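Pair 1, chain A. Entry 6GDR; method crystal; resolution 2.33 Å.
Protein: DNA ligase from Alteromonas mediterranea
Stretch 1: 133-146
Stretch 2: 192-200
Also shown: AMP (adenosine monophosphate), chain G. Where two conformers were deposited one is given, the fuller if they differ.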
# COMPACT_ATOMS: atom_id res chain seq x y z
N PHE A 133 -5.15 -10.91 5.05
CA PHE A 133 -5.46 -9.94 6.10
C PHE A 133 -6.94 -9.72 6.34
O PHE A 133 -7.29 -9.03 7.30
CB PHE A 133 -4.81 -8.58 5.77
CG PHE A 133 -5.12 -8.06 4.40
CD1 PHE A 133 -6.33 -7.44 4.13
CD2 PHE A 133 -4.20 -8.18 3.37
CE1 PHE A 133 -6.61 -6.95 2.86
CE2 PHE A 133 -4.47 -7.70 2.11
CZ PHE A 133 -5.68 -7.09 1.85
N ASP A 134 -7.83 -10.29 5.53
CA ASP A 134 -9.26 -10.12 5.76
C ASP A 134 -10.04 -11.05 4.85
O ASP A 134 -9.50 -11.58 3.87
CB ASP A 134 -9.70 -8.67 5.54
CG ASP A 134 -11.02 -8.34 6.20
OD1 ASP A 134 -11.60 -9.24 6.84
OD2 ASP A 134 -11.48 -7.19 6.08
N MET A 135 -11.31 -11.24 5.19
CA MET A 135 -12.25 -11.98 4.36
C MET A 135 -13.46 -11.08 4.13
O MET A 135 -13.96 -10.47 5.09
CB MET A 135 -12.69 -13.29 5.03
CG MET A 135 -11.55 -14.25 5.32
SD MET A 135 -12.08 -15.75 6.19
CE MET A 135 -13.11 -16.52 4.95
N PRO A 136 -13.96 -10.96 2.89
CA PRO A 136 -15.08 -10.05 2.60
C PRO A 136 -16.44 -10.63 3.00
O PRO A 136 -17.39 -10.64 2.22
CB PRO A 136 -14.97 -9.85 1.09
CG PRO A 136 -14.43 -11.14 0.59
CD PRO A 136 -13.51 -11.67 1.68
N VAL A 137 -16.53 -11.10 4.24
CA VAL A 137 -17.75 -11.74 4.73
C VAL A 137 -18.73 -10.67 5.22
O VAL A 137 -18.33 -9.67 5.82
CB VAL A 137 -17.42 -12.74 5.85
CG1 VAL A 137 -18.68 -13.20 6.58
CG2 VAL A 137 -16.68 -13.94 5.26
N ALA A 138 -20.01 -10.90 4.96
CA ALA A 138 -21.06 -9.95 5.33
C ALA A 138 -21.61 -10.30 6.71
O ALA A 138 -22.02 -11.44 6.95
CB ALA A 138 -22.18 -9.95 4.30
N GLY A 139 -21.62 -9.31 7.60
CA GLY A 139 -22.26 -9.46 8.90
C GLY A 139 -21.47 -10.29 9.90
O GLY A 139 -21.99 -11.27 10.44
N GLN A 140 -20.22 -9.91 10.15
CA GLN A 140 -19.43 -10.58 11.17
C GLN A 140 -18.19 -9.73 11.45
O GLN A 140 -17.60 -9.17 10.53
CB GLN A 140 -19.02 -11.99 10.74
CG GLN A 140 -18.76 -12.95 11.90
CD GLN A 140 -19.51 -14.27 11.77
OE1 GLN A 140 -20.41 -14.41 10.94
NE2 GLN A 140 -19.14 -15.24 12.59
N SER A 141 -17.82 -9.64 12.73
CA SER A 141 -16.75 -8.75 13.14
C SER A 141 -15.40 -9.22 12.60
O SER A 141 -15.19 -10.41 12.37
CB SER A 141 -16.69 -8.66 14.67
OG SER A 141 -16.22 -9.88 15.22
N PHE A 142 -14.49 -8.27 12.42
CA PHE A 142 -13.14 -8.61 11.97
C PHE A 142 -12.46 -9.56 12.94
O PHE A 142 -11.65 -10.40 12.52
CB PHE A 142 -12.31 -7.34 11.79
CG PHE A 142 -10.89 -7.60 11.40
CD1 PHE A 142 -10.59 -8.11 10.14
CD2 PHE A 142 -9.85 -7.34 12.27
CE1 PHE A 142 -9.28 -8.35 9.77
CE2 PHE A 142 -8.54 -7.57 11.91
CZ PHE A 142 -8.25 -8.08 10.66
N ASP A 143 -12.75 -9.44 14.24
CA ASP A 143 -12.21 -10.38 15.21
C ASP A 143 -12.58 -11.81 14.83
O ASP A 143 -11.75 -12.72 14.92
CB ASP A 143 -12.71 -10.04 16.61
CG ASP A 143 -11.77 -10.51 17.70
OD1 ASP A 143 -10.85 -9.75 18.07
OD2 ASP A 143 -11.94 -11.65 18.18
N SER A 144 -13.83 -12.02 14.40
CA SER A 144 -14.26 -13.35 13.99
C SER A 144 -13.58 -13.77 12.69
O SER A 144 -13.16 -14.92 12.54
CB SER A 144 -15.78 -13.39 13.84
OG SER A 144 -16.20 -14.60 13.25
N ARG A 145 -13.48 -12.84 11.73
CA ARG A 145 -12.84 -13.16 10.46
C ARG A 145 -11.37 -13.50 10.66
O ARG A 145 -10.85 -14.44 10.05
CB ARG A 145 -13.00 -11.99 9.48
CG ARG A 145 -14.44 -11.51 9.34
CD ARG A 145 -14.64 -10.67 8.09
NE ARG A 145 -13.89 -9.41 8.13
CZ ARG A 145 -14.34 -8.29 8.68
NH1 ARG A 145 -15.53 -8.24 9.27
NH2 ARG A 145 -13.58 -7.20 8.66
N LEU A 146 -10.68 -12.75 11.52
CA LEU A 146 -9.30 -13.08 11.86
C LEU A 146 -9.21 -14.50 12.42
O LEU A 146 -8.36 -15.29 12.01
CB LEU A 146 -8.74 -12.07 12.86
CG LEU A 146 -7.34 -12.36 13.40
CD1 LEU A 146 -6.30 -12.31 12.29
CD2 LEU A 146 -6.98 -11.37 14.50
N LEU A 192 -4.53 -0.34 10.89
CA LEU A 192 -5.38 -0.46 12.06
C LEU A 192 -6.76 -0.93 11.61
O LEU A 192 -7.42 -0.24 10.83
CB LEU A 192 -5.48 0.88 12.80
CG LEU A 192 -4.16 1.59 13.08
CD1 LEU A 192 -4.41 2.95 13.71
CD2 LEU A 192 -3.28 0.74 13.98
N HIS A 193 -7.18 -2.09 12.10
CA HIS A 193 -8.47 -2.66 11.75
C HIS A 193 -9.27 -2.85 13.03
O HIS A 193 -8.85 -3.57 13.94
CB HIS A 193 -8.31 -3.99 11.02
CG HIS A 193 -9.46 -4.34 10.13
ND1 HIS A 193 -9.34 -5.18 9.04
CD2 HIS A 193 -10.76 -3.96 10.16
CE1 HIS A 193 -10.51 -5.29 8.44
NE2 HIS A 193 -11.39 -4.57 9.10
N HIS A 194 -10.43 -2.19 13.11
CA HIS A 194 -11.25 -2.25 14.30
C HIS A 194 -11.72 -3.68 14.55
O HIS A 194 -12.18 -4.36 13.64
CB HIS A 194 -12.44 -1.31 14.16
CG HIS A 194 -12.97 -0.80 15.47
ND1 HIS A 194 -14.12 -1.28 16.04
CD2 HIS A 194 -12.49 0.15 16.31
CE1 HIS A 194 -14.34 -0.65 17.18
NE2 HIS A 194 -13.36 0.23 17.37
N LYS A 195 -11.62 -4.12 15.81
CA LYS A 195 -11.92 -5.50 16.15
C LYS A 195 -13.41 -5.81 15.97
O LYS A 195 -13.78 -6.79 15.33
CB LYS A 195 -11.48 -5.80 17.58
CG LYS A 195 -10.04 -5.42 17.89
CD LYS A 195 -9.68 -5.75 19.33
CE LYS A 195 -8.26 -5.32 19.66
NZ LYS A 195 -7.94 -5.50 21.10
N LYS A 196 -14.27 -4.96 16.55
CA LYS A 196 -15.71 -5.21 16.58
C LYS A 196 -16.45 -4.58 15.41
O LYS A 196 -17.63 -4.24 15.54
CB LYS A 196 -16.29 -4.70 17.91
CG LYS A 196 -16.04 -3.21 18.15
CD LYS A 196 -16.71 -2.71 19.41
CE LYS A 196 -17.47 -1.42 19.15
N ALA A 197 -15.79 -4.41 14.27
CA ALA A 197 -16.37 -3.75 13.11
C ALA A 197 -16.72 -4.77 12.04
O ALA A 197 -15.97 -5.72 11.80
CB ALA A 197 -15.42 -2.70 12.54
N PHE A 198 -17.87 -4.56 11.39
CA PHE A 198 -18.29 -5.40 10.28
C PHE A 198 -17.72 -4.87 8.97
O PHE A 198 -17.44 -3.68 8.83
CB PHE A 198 -19.82 -5.45 10.20
CG PHE A 198 -20.49 -6.06 11.40
CD1 PHE A 198 -21.76 -5.65 11.78
CD2 PHE A 198 -19.86 -7.04 12.15
CE1 PHE A 198 -22.38 -6.20 12.89
CE2 PHE A 198 -20.47 -7.60 13.25
CZ PHE A 198 -21.73 -7.18 13.62
N TYR A 199 -17.55 -5.78 8.02
CA TYR A 199 -17.01 -5.40 6.72
C TYR A 199 -17.98 -4.47 6.00
O TYR A 199 -19.20 -4.67 6.02
CB TYR A 199 -16.75 -6.65 5.87
CG TYR A 199 -15.84 -6.40 4.69
CD1 TYR A 199 -14.49 -6.68 4.76
CD2 TYR A 199 -16.34 -5.88 3.50
CE1 TYR A 199 -13.65 -6.46 3.68
CE2 TYR A 199 -15.51 -5.66 2.42
CZ TYR A 199 -14.17 -5.95 2.51
OH TYR A 199 -13.34 -5.72 1.44
N HIS A 200 -17.43 -3.44 5.36
CA HIS A 200 -18.24 -2.48 4.63
C HIS A 200 -17.34 -1.73 3.66
O HIS A 200 -16.25 -1.28 4.03
CB HIS A 200 -18.94 -1.50 5.59
CG HIS A 200 -19.61 -0.36 4.90
ND1 HIS A 200 -19.27 0.96 5.13
CD2 HIS A 200 -20.61 -0.33 3.98
CE1 HIS A 200 -20.03 1.74 4.39
NE2 HIS A 200 -20.85 0.99 3.68
P AMP G . -3.17 1.98 -0.16
O1P AMP G . -1.90 1.22 0.11
O2P AMP G . -3.25 3.44 0.21
O5' AMP G . -4.38 1.21 0.58
C5' AMP G . -4.08 0.16 1.50
C4' AMP G . -3.69 -1.10 0.74
O4' AMP G . -2.60 -1.75 1.41
C3' AMP G . -4.80 -2.12 0.61
O3' AMP G . -5.22 -2.21 -0.76
C2' AMP G . -4.22 -3.44 1.09
O2' AMP G . -4.38 -4.47 0.12
C1' AMP G . -2.74 -3.17 1.33
N9 AMP G . -2.14 -3.80 2.54
C8 AMP G . -0.84 -4.16 2.59
N7 AMP G . -0.54 -4.70 3.80
C5 AMP G . -1.66 -4.69 4.54
C6 AMP G . -2.03 -5.11 5.91
N6 AMP G . -1.10 -5.66 6.73
N1 AMP G . -3.30 -4.92 6.31
C2 AMP G . -4.22 -4.37 5.51
N3 AMP G . -3.95 -3.96 4.25
C4 AMP G . -2.72 -4.09 3.71
O HOH W 1 -14.37 -4.17 8.74

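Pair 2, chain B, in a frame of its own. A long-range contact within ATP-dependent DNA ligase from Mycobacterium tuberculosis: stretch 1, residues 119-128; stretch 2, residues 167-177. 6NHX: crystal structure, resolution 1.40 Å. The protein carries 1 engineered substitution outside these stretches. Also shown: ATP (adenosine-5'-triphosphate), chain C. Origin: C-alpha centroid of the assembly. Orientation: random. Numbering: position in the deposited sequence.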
# COMPACT_ATOMS: atom_id res chain seq x y z
N LEU B 119 11.68 18.89 -12.52
CA LEU B 119 11.12 18.06 -13.58
C LEU B 119 9.60 17.95 -13.57
O LEU B 119 9.06 17.10 -14.28
CB LEU B 119 11.73 16.65 -13.55
CG LEU B 119 13.25 16.67 -13.60
CD1 LEU B 119 13.77 15.25 -13.40
CD2 LEU B 119 13.78 17.25 -14.91
N LEU B 120 8.89 18.78 -12.81
CA LEU B 120 7.44 18.61 -12.70
C LEU B 120 6.74 18.77 -14.04
O LEU B 120 5.73 18.11 -14.29
CB LEU B 120 6.88 19.59 -11.68
CG LEU B 120 7.46 19.46 -10.26
CD1 LEU B 120 6.79 20.47 -9.34
CD2 LEU B 120 7.34 18.04 -9.71
N GLY B 121 7.24 19.65 -14.91
CA GLY B 121 6.65 19.87 -16.21
C GLY B 121 7.22 19.03 -17.31
O GLY B 121 6.82 19.17 -18.47
N THR B 122 8.18 18.17 -16.99
CA THR B 122 8.76 17.25 -17.95
C THR B 122 7.86 16.02 -18.06
O THR B 122 7.31 15.54 -17.07
CB THR B 122 10.15 16.84 -17.46
OG1 THR B 122 10.97 18.03 -17.46
CG2 THR B 122 10.77 15.79 -18.36
N ARG B 123 7.68 15.52 -19.29
CA ARG B 123 6.76 14.40 -19.51
C ARG B 123 7.28 13.15 -18.82
O ARG B 123 8.49 12.90 -18.74
CB ARG B 123 6.65 14.11 -21.00
CG ARG B 123 5.97 15.20 -21.81
CD ARG B 123 6.31 15.05 -23.28
NE ARG B 123 5.92 16.23 -24.05
CZ ARG B 123 6.71 17.27 -24.29
NH1 ARG B 123 7.95 17.30 -23.81
NH2 ARG B 123 6.26 18.29 -25.00
N TYR B 124 6.32 12.32 -18.33
CA TYR B 124 6.67 11.10 -17.62
C TYR B 124 7.71 10.29 -18.38
O TYR B 124 8.66 9.78 -17.79
CB TYR B 124 5.40 10.27 -17.41
CG TYR B 124 5.67 8.88 -16.89
CD1 TYR B 124 5.69 8.62 -15.52
CD2 TYR B 124 5.92 7.83 -17.76
CE1 TYR B 124 5.96 7.35 -15.03
CE2 TYR B 124 6.20 6.55 -17.29
CZ TYR B 124 6.20 6.32 -15.92
OH TYR B 124 6.48 5.04 -15.46
N GLN B 125 7.52 10.13 -19.69
CA GLN B 125 8.43 9.29 -20.47
C GLN B 125 9.87 9.76 -20.32
O GLN B 125 10.80 8.95 -20.22
CB GLN B 125 7.99 9.32 -21.93
CG GLN B 125 8.91 8.57 -22.88
CD GLN B 125 8.19 8.16 -24.15
OE1 GLN B 125 7.16 7.49 -24.10
NE2 GLN B 125 8.71 8.58 -25.29
N ASP B 126 10.06 11.08 -20.27
CA ASP B 126 11.40 11.65 -20.17
C ASP B 126 11.92 11.60 -18.73
O ASP B 126 13.11 11.36 -18.52
CB ASP B 126 11.40 13.08 -20.70
CG ASP B 126 10.95 13.17 -22.14
OD1 ASP B 126 11.38 12.31 -22.93
OD2 ASP B 126 10.17 14.09 -22.47
N ARG B 127 11.06 11.85 -17.74
CA ARG B 127 11.49 11.69 -16.35
C ARG B 127 11.97 10.26 -16.10
O ARG B 127 12.96 10.04 -15.40
CB ARG B 127 10.37 12.04 -15.38
CG ARG B 127 9.76 13.42 -15.56
CD ARG B 127 8.96 13.85 -14.31
NE ARG B 127 7.91 12.88 -13.94
CZ ARG B 127 6.67 12.87 -14.40
NH1 ARG B 127 6.27 13.76 -15.30
NH2 ARG B 127 5.81 11.95 -13.97
N ARG B 128 11.27 9.27 -16.68
CA ARG B 128 11.62 7.88 -16.49
C ARG B 128 13.01 7.58 -17.05
O ARG B 128 13.81 6.89 -16.41
CB ARG B 128 10.58 6.98 -17.15
CG ARG B 128 9.34 6.75 -16.34
CD ARG B 128 9.56 5.97 -15.04
NE ARG B 128 10.25 4.70 -15.22
CZ ARG B 128 10.19 3.68 -14.36
NH1 ARG B 128 9.45 3.79 -13.26
NH2 ARG B 128 10.87 2.57 -14.59
N ALA B 167 -1.05 2.47 -14.42
CA ALA B 167 -0.77 3.00 -15.74
C ALA B 167 -0.55 4.50 -15.63
O ALA B 167 -1.29 5.20 -14.95
CB ALA B 167 -1.95 2.74 -16.68
N LYS B 168 0.49 5.00 -16.31
CA LYS B 168 0.80 6.42 -16.28
C LYS B 168 0.97 6.91 -17.71
O LYS B 168 1.69 6.30 -18.51
CB LYS B 168 2.06 6.67 -15.45
CG LYS B 168 1.88 6.20 -14.01
CD LYS B 168 3.18 6.29 -13.20
CE LYS B 168 2.99 5.80 -11.77
NZ LYS B 168 4.29 5.81 -11.04
N ARG B 169 0.29 8.00 -18.05
CA ARG B 169 0.37 8.51 -19.41
C ARG B 169 1.79 8.95 -19.73
O ARG B 169 2.43 9.65 -18.95
CB ARG B 169 -0.58 9.69 -19.57
CG ARG B 169 -2.00 9.32 -19.91
CD ARG B 169 -2.79 10.51 -20.45
NE ARG B 169 -2.30 10.92 -21.76
CZ ARG B 169 -2.81 10.50 -22.91
NH1 ARG B 169 -3.85 9.68 -22.93
NH2 ARG B 169 -2.28 10.92 -24.06
N ARG B 170 2.29 8.52 -20.89
CA ARG B 170 3.67 8.84 -21.25
C ARG B 170 3.90 10.34 -21.37
O ARG B 170 5.02 10.81 -21.12
CB ARG B 170 4.04 8.12 -22.54
CG ARG B 170 4.13 6.60 -22.36
CD ARG B 170 4.41 5.87 -23.65
NE ARG B 170 4.69 4.45 -23.41
CZ ARG B 170 5.84 3.97 -22.96
NH1 ARG B 170 6.85 4.79 -22.70
NH2 ARG B 170 5.99 2.67 -22.77
N ASP B 171 2.88 11.10 -21.75
CA ASP B 171 3.01 12.54 -21.96
C ASP B 171 2.70 13.37 -20.71
O ASP B 171 2.64 14.60 -20.80
CB ASP B 171 2.13 13.00 -23.13
CG ASP B 171 0.64 12.80 -22.87
OD1 ASP B 171 -0.16 12.97 -23.82
OD2 ASP B 171 0.25 12.49 -21.73
N SER B 172 2.50 12.74 -19.54
CA SER B 172 1.91 13.44 -18.41
C SER B 172 2.95 14.15 -17.55
O SER B 172 4.05 13.64 -17.30
CB SER B 172 1.04 12.51 -17.55
OG SER B 172 1.75 11.40 -17.03
N ARG B 173 2.57 15.33 -17.06
CA ARG B 173 3.36 16.07 -16.09
C ARG B 173 3.13 15.50 -14.69
O ARG B 173 2.23 14.68 -14.46
CB ARG B 173 3.03 17.56 -16.17
CG ARG B 173 2.14 18.11 -15.06
CD ARG B 173 1.71 19.57 -15.31
NE ARG B 173 2.83 20.52 -15.25
CZ ARG B 173 3.49 20.86 -14.15
NH1 ARG B 173 3.17 20.33 -12.97
NH2 ARG B 173 4.49 21.74 -14.22
N TYR B 174 3.95 15.92 -13.75
CA TYR B 174 3.79 15.53 -12.35
C TYR B 174 3.01 16.62 -11.63
O TYR B 174 3.42 17.78 -11.63
CB TYR B 174 5.15 15.34 -11.68
CG TYR B 174 5.04 14.59 -10.37
CD1 TYR B 174 5.15 13.20 -10.33
CD2 TYR B 174 4.75 15.26 -9.18
CE1 TYR B 174 5.03 12.49 -9.13
CE2 TYR B 174 4.60 14.56 -7.98
CZ TYR B 174 4.75 13.18 -7.97
OH TYR B 174 4.61 12.49 -6.78
N GLN B 175 1.88 16.24 -11.02
CA GLN B 175 0.97 17.18 -10.36
C GLN B 175 0.96 16.93 -8.86
O GLN B 175 0.19 16.09 -8.37
CB GLN B 175 -0.43 17.05 -10.96
CG GLN B 175 -0.43 17.28 -12.46
CD GLN B 175 -1.81 17.47 -13.04
OE1 GLN B 175 -2.21 16.75 -13.95
NE2 GLN B 175 -2.54 18.45 -12.52
N PRO B 176 1.80 17.61 -8.09
CA PRO B 176 1.89 17.31 -6.66
C PRO B 176 0.55 17.54 -5.96
O PRO B 176 -0.15 18.52 -6.21
CB PRO B 176 2.96 18.29 -6.15
CG PRO B 176 3.77 18.63 -7.36
CD PRO B 176 2.82 18.60 -8.51
N GLY B 177 0.20 16.59 -5.09
CA GLY B 177 -0.95 16.74 -4.23
C GLY B 177 -2.28 16.56 -4.91
O GLY B 177 -3.31 16.93 -4.34
PG ATP C . -4.74 6.10 -2.26
O1G ATP C . -4.74 6.07 -3.78
O2G ATP C . -5.53 7.22 -1.63
O3G ATP C . -3.34 5.97 -1.69
PB ATP C . -5.02 3.38 -1.21
O1B ATP C . -6.21 2.51 -0.88
O2B ATP C . -3.92 3.60 -0.21
O3B ATP C . -5.57 4.78 -1.78
PA ATP C . -4.68 1.62 -3.49
O1A ATP C . -6.07 1.81 -4.00
O2A ATP C . -4.20 0.38 -2.77
O3A ATP C . -4.34 2.87 -2.56
O5' ATP C . -3.64 2.06 -4.65
C5' ATP C . -2.25 1.73 -4.54
C4' ATP C . -1.51 2.75 -3.68
O4' ATP C . -0.12 2.48 -3.81
C3' ATP C . -1.71 4.19 -4.11
O3' ATP C . -1.46 5.04 -3.00
C2' ATP C . -0.59 4.35 -5.10
O2' ATP C . -0.22 5.72 -5.31
C1' ATP C . 0.55 3.57 -4.45
N9 ATP C . 1.44 2.94 -5.45
C8 ATP C . 1.89 1.66 -5.42
N7 ATP C . 2.73 1.42 -6.47
C5 ATP C . 2.81 2.58 -7.16
C6 ATP C . 3.50 3.01 -8.37
N6 ATP C . 4.24 2.15 -9.07
N1 ATP C . 3.33 4.29 -8.76
C2 ATP C . 2.58 5.16 -8.08
N3 ATP C . 1.91 4.83 -6.97
C4 ATP C . 1.98 3.57 -6.49
O HOH W 2 2.98 11.89 -14.58

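What backbone arrangement do the two contacts share? In each, the start of a helix sits against a strand end that runs into a type I turn, His A194 to Ala A197 in pair 1 and Arg B169 to Ser B172 in pair 2. Fourteen central residues superpose with an RMSD of 0.6 Å. The same two backbone bonds recur: Phe A142 N donates to Ala A197 O at 3.0 Å and Asp A143 N to Lys A195 O at 3.0 Å, matched by Tyr B124 N to Ser B172 O at 2.8 Å and Gln B125 N to Arg B170 O at 3.0 Å. The first turn of a helix leaves its amide hydrogens without partners inside the helix, and here carbonyls of the turn accept two of them.

How is the aromatic residue at the helix start packed? Phe A142 and Tyr B124 match, both point toward the other stretch, and both have chi1 in the t well. Their partners differ. His A193 lays its ring flat on Phe A142 in a face-to-face stack, with centroids 3.6 Å apart and planes at 17°. Lys B168, at the matching position, uses its aliphatic chain instead: its CB lies over the face of the Tyr B124 ring, 4.1 Å from the centroid, and its CD comes within 3.5 Å of Tyr B124 CE1. The flexible chain also carries the amine onward, so that Lys B168 NZ donates to N1 of ATP at 2.9 Å.

What does the matched arginine do? Arg A145 and Arg B127 have the same rotamer series, m, t, m, with chi4 near -90°, and each guanidinium has the CB of a matched tyrosine, Tyr A199 or Tyr B174, over one face. Each also reaches back to its own stretch, Arg A145 NH1 donating weakly to Gln A140 O at 2.6 Å and Arg B127 NH1 to Thr B122 O at 2.7 Å. Across the contact, Arg B127 NH1 bonds Ser B172 O at 3.0 Å, whereas Arg A145 NH1 stays 3.6 Å from Ala A197 O. A water extends both networks. In pair 1 it joins Arg A145 NH2 to His A193 NE2 and, weakly, to Phe A198 O; in pair 2 it accepts from Arg B127 NH2 and donates to Ser B172 OG and Arg B173 O. The second water partner thus comes from a different position in each pair.

How do the remaining inward positions differ? Asp A143 and Gln B125 both point toward the turn, but the longer Gln B125 accepts a bond at OE1 from Arg B170 NH1 at 3.1 Å, while Asp A143 OD1 approaches Lys A195 CB at 4.0 Å and is bonded elsewhere in the structure. The two tyrosines nearly coincide, their side-chain centres 0.2 Å apart. In pair 2, Leu B120 CD2 meets Tyr B174 CD2 at 3.8 Å; the matching Ala A138 points away and its side chain makes no contact. In pair 1, Pro A136 CA lies over the face of the Tyr A199 ring, 4.0 Å from its centroid, at a position with no match in the superposition.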